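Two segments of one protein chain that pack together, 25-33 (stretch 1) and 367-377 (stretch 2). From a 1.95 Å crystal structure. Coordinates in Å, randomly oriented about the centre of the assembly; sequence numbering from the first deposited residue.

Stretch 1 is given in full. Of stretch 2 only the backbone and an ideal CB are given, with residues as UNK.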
# COMPACT_ATOMS: atom_id res chain seq x y z
N VAL A 25 0.59 8.66 -21.67
CA VAL A 25 -0.63 8.95 -20.93
C VAL A 25 -0.85 7.78 -19.97
O VAL A 25 -0.83 6.62 -20.38
CB VAL A 25 -1.82 9.09 -21.86
CG1 VAL A 25 -3.11 9.31 -21.06
CG2 VAL A 25 -1.60 10.27 -22.83
N ARG A 26 -0.97 8.09 -18.68
CA ARG A 26 -1.21 7.06 -17.69
C ARG A 26 -2.69 7.06 -17.41
O ARG A 26 -3.31 8.14 -17.33
CB ARG A 26 -0.49 7.39 -16.40
CG ARG A 26 0.94 7.73 -16.58
CD ARG A 26 1.79 6.58 -16.19
NE ARG A 26 3.19 6.83 -16.51
CZ ARG A 26 4.11 5.87 -16.58
NH1 ARG A 26 3.74 4.61 -16.32
NH2 ARG A 26 5.36 6.17 -16.91
N LEU A 27 -3.24 5.86 -17.25
CA LEU A 27 -4.62 5.67 -16.86
C LEU A 27 -4.66 4.78 -15.63
O LEU A 27 -3.90 3.80 -15.51
CB LEU A 27 -5.42 4.99 -17.97
CG LEU A 27 -5.59 5.69 -19.32
CD1 LEU A 27 -4.42 5.36 -20.22
CD2 LEU A 27 -6.88 5.21 -19.95
N LEU A 28 -5.56 5.13 -14.71
CA LEU A 28 -5.78 4.36 -13.49
C LEU A 28 -7.25 4.27 -13.25
O LEU A 28 -7.95 5.30 -13.21
CB LEU A 28 -5.07 5.02 -12.30
CG LEU A 28 -5.40 4.50 -10.89
CD1 LEU A 28 -4.88 3.04 -10.66
CD2 LEU A 28 -4.82 5.50 -9.89
N VAL A 29 -7.75 3.03 -13.15
CA VAL A 29 -9.10 2.81 -12.67
C VAL A 29 -8.99 2.19 -11.27
O VAL A 29 -8.44 1.07 -11.11
CB VAL A 29 -9.89 1.90 -13.59
CG1 VAL A 29 -11.37 1.84 -13.14
CG2 VAL A 29 -9.77 2.38 -15.05
N ARG A 30 -9.48 2.92 -10.26
CA ARG A 30 -9.33 2.45 -8.88
C ARG A 30 -10.68 2.16 -8.23
O ARG A 30 -11.54 3.06 -8.09
CB ARG A 30 -8.46 3.41 -8.05
CG ARG A 30 -8.30 2.98 -6.58
CD ARG A 30 -7.10 3.66 -5.86
NE ARG A 30 -5.81 3.18 -6.36
CZ ARG A 30 -4.67 3.88 -6.29
NH1 ARG A 30 -4.64 5.10 -5.74
NH2 ARG A 30 -3.55 3.33 -6.76
N PHE A 31 -10.91 0.88 -7.93
CA PHE A 31 -12.11 0.45 -7.18
C PHE A 31 -11.81 0.48 -5.68
O PHE A 31 -10.82 -0.08 -5.22
CB PHE A 31 -12.55 -0.96 -7.57
CG PHE A 31 -12.97 -1.10 -9.02
CD1 PHE A 31 -14.32 -1.30 -9.35
CD2 PHE A 31 -12.02 -1.06 -10.04
CE1 PHE A 31 -14.72 -1.43 -10.67
CE2 PHE A 31 -12.40 -1.22 -11.36
CZ PHE A 31 -13.77 -1.40 -11.67
N ASN A 32 -12.65 1.15 -4.92
CA ASN A 32 -12.36 1.42 -3.52
C ASN A 32 -13.46 0.78 -2.69
O ASN A 32 -14.64 0.97 -2.99
CB ASN A 32 -12.32 2.95 -3.32
CG ASN A 32 -11.76 3.37 -1.95
OD1 ASN A 32 -12.30 3.01 -0.88
ND2 ASN A 32 -10.69 4.16 -1.98
N THR A 33 -13.07 0.02 -1.66
CA THR A 33 -14.03 -0.62 -0.74
C THR A 33 -13.48 -0.60 0.68
O THR A 33 -12.28 -0.41 0.89
CB THR A 33 -14.34 -2.08 -1.18
OG1 THR A 33 -15.56 -2.51 -0.55
CG2 THR A 33 -13.20 -3.04 -0.79
N UNK A 367 8.17 11.54 -10.72
CA UNK A 367 7.51 10.32 -11.11
C UNK A 367 5.99 10.43 -11.38
O UNK A 367 5.24 10.87 -10.50
CB UNK A 367 7.75 9.28 -10.01
N UNK A 368 5.55 10.02 -12.57
CA UNK A 368 4.12 10.04 -12.95
C UNK A 368 3.27 9.14 -12.05
O UNK A 368 2.16 9.50 -11.68
CB UNK A 368 3.96 9.60 -14.41
N UNK A 369 3.79 7.97 -11.68
CA UNK A 369 3.09 7.10 -10.72
C UNK A 369 2.89 7.75 -9.37
O UNK A 369 1.80 7.67 -8.78
CB UNK A 369 3.86 5.79 -10.53
N UNK A 370 3.94 8.40 -8.86
CA UNK A 370 3.88 9.11 -7.59
C UNK A 370 2.89 10.26 -7.67
O UNK A 370 2.17 10.54 -6.71
CB UNK A 370 5.26 9.63 -7.19
N UNK A 371 2.88 10.94 -8.80
CA UNK A 371 1.98 12.06 -9.01
C UNK A 371 0.53 11.56 -8.92
O UNK A 371 -0.26 12.09 -8.12
CB UNK A 371 2.25 12.73 -10.36
N UNK A 372 0.19 10.52 -9.68
CA UNK A 372 -1.16 9.90 -9.57
C UNK A 372 -1.58 9.56 -8.14
O UNK A 372 -2.70 9.88 -7.75
CB UNK A 372 -1.21 8.62 -10.41
N UNK A 373 -0.68 8.96 -7.35
CA UNK A 373 -0.94 8.67 -5.93
C UNK A 373 -1.18 9.92 -5.07
O UNK A 373 -2.06 9.91 -4.21
CB UNK A 373 0.24 7.89 -5.35
N UNK A 374 -0.39 10.98 -5.28
CA UNK A 374 -0.63 12.27 -4.62
C UNK A 374 -2.02 12.78 -4.99
O UNK A 374 -2.75 13.25 -4.12
CB UNK A 374 0.44 13.29 -5.01
N UNK A 375 -2.37 12.71 -6.27
CA UNK A 375 -3.69 13.16 -6.74
C UNK A 375 -4.82 12.37 -6.07
O UNK A 375 -5.84 12.93 -5.67
CB UNK A 375 -3.79 13.02 -8.26
N UNK A 376 -4.62 11.05 -5.94
CA UNK A 376 -5.63 10.24 -5.30
C UNK A 376 -5.82 10.62 -3.83
O UNK A 376 -6.96 10.86 -3.40
CB UNK A 376 -5.26 8.76 -5.42
N UNK A 377 -4.73 10.73 -3.07
CA UNK A 377 -4.84 11.13 -1.67
C UNK A 377 -5.52 12.46 -1.54
O UNK A 377 -6.40 12.63 -0.70
CB UNK A 377 -3.46 11.19 -1.01

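The helix of stretch 2 lies across strand 25-33 at 41°, with the two axes 10.1 Å apart at their closest, and meets it mainly through positions 368, 372 and 376, with 373 reaching in from the side, against alternate strand residues Arg26, Leu28, Arg30 and Asn32.

Position 367 precedes the helix, and its ideal CB has no atom of stretch 1 within 5.5 Å. A free amide at the first turn calls for a capping acceptor: Asn, Asp, Ser or Thr. It is Asn367, whose OD1 accepts from the backbone N of position 370 at 2.8 Å.

At 368 CA-to-CB points toward the strand, and the ideal CB already sits 3.6 Å from Arg26 NE. A small residue, Ala or Ser, suits so close a neighbour. Ala368 keeps to that scale, packing on Arg26.

Positions 369 and 370 find nothing of stretch 1 near their ideal CB atoms, so many helix-tolerant residues would do; they are Gly369 and Ala370. Position 371 is equally free. Trp371 turns its NE1 to the side chain one turn on, at 375.

Position 372 points toward the strand, its ideal CB 4.8 Å from Leu28 CD2, with the aliphatic part of Arg26 nearby. Leu, Ile or Met would suit this apolar setting. Leu372, with chi1 m and chi2 t, brings CD1 to 3.8 Å from Arg26 CB and 4.4 Å from Leu28 CB.

At 373 the CB points sideways, with room for a long chain to reach the guanidinium of Arg30. Glu is favoured, and Gln could also accept its protons. Glu373, m at chi1 and chi2, curls back and forms a two-pronged salt bridge: Arg30 NH1 donates to Glu373 OE1 at 2.9 Å and Arg30 NH2 to Glu373 OE2 at 2.8 Å.

Positions 374 and 375 are out of reach, and polar helix formers fit both. Lys374 makes no contact with the strand; Glu375 OE2 accepts from Trp371 NE1 at 3.0 Å.

Position 376 points toward the strand, its ideal CB 3.7 Å from Arg30 NH1. Arg30 offers methylenes and a cation, and Asn32 an amide farther along, so a long flat residue with a polar tip is favoured: Tyr, or perhaps His or Gln with shorter reach. Tyr376 lays one ring face against Arg30, whose CD is 3.6 Å from the ring centroid, adding a cation-pi contact. Asn32 ND2 donates to Tyr376 OH at 2.8 Å, and a water links that hydroxyl to Arg30 O.

Position 377 points away, leaving the choice open; Leu377 stays clear of the strand.

Stretch 2, residues 367-377: NAGAWLEKEYL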
# COMPACT_ATOMS: atom_id res chain seq x y z
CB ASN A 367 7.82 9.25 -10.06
CG ASN A 367 7.35 7.90 -10.48
OD1 ASN A 367 6.20 7.53 -10.24
ND2 ASN A 367 8.24 7.13 -11.11
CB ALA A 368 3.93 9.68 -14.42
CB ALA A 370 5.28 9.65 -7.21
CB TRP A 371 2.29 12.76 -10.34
CG TRP A 371 1.55 14.05 -10.57
CD1 TRP A 371 0.54 14.56 -9.80
CD2 TRP A 371 1.72 14.97 -11.66
NE1 TRP A 371 0.09 15.75 -10.33
CE2 TRP A 371 0.79 16.02 -11.47
CE3 TRP A 371 2.58 15.01 -12.77
CZ2 TRP A 371 0.70 17.11 -12.35
CZ3 TRP A 371 2.48 16.08 -13.65
CH2 TRP A 371 1.54 17.12 -13.44
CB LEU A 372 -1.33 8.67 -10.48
CG LEU A 372 -1.60 8.86 -11.97
CD1 LEU A 372 -1.51 7.51 -12.71
CD2 LEU A 372 -2.94 9.54 -12.29
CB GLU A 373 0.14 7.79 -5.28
CG GLU A 373 0.31 6.40 -5.90
CD GLU A 373 -1.00 5.58 -5.91
OE1 GLU A 373 -1.86 5.77 -5.02
OE2 GLU A 373 -1.17 4.75 -6.82
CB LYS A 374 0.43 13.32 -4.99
CG LYS A 374 1.81 13.01 -4.43
CD LYS A 374 2.87 14.11 -4.72
CE LYS A 374 4.21 13.71 -4.07
NZ LYS A 374 5.38 14.51 -4.56
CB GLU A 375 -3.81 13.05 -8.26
CG GLU A 375 -2.95 14.03 -9.05
CD GLU A 375 -3.48 15.46 -9.02
OE1 GLU A 375 -4.60 15.70 -8.52
OE2 GLU A 375 -2.75 16.37 -9.50
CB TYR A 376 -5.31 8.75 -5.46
CG TYR A 376 -6.50 7.88 -5.16
CD1 TYR A 376 -7.53 7.73 -6.07
CD2 TYR A 376 -6.60 7.19 -3.94
CE1 TYR A 376 -8.65 6.94 -5.79
CE2 TYR A 376 -7.70 6.40 -3.65
CZ TYR A 376 -8.71 6.26 -4.58
OH TYR A 376 -9.79 5.44 -4.30
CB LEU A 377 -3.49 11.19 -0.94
CG LEU A 377 -2.77 9.85 -0.78
CD1 LEU A 377 -1.51 10.05 0.07
CD2 LEU A 377 -3.70 8.78 -0.18
O HOH W 1 -11.69 4.99 -5.94
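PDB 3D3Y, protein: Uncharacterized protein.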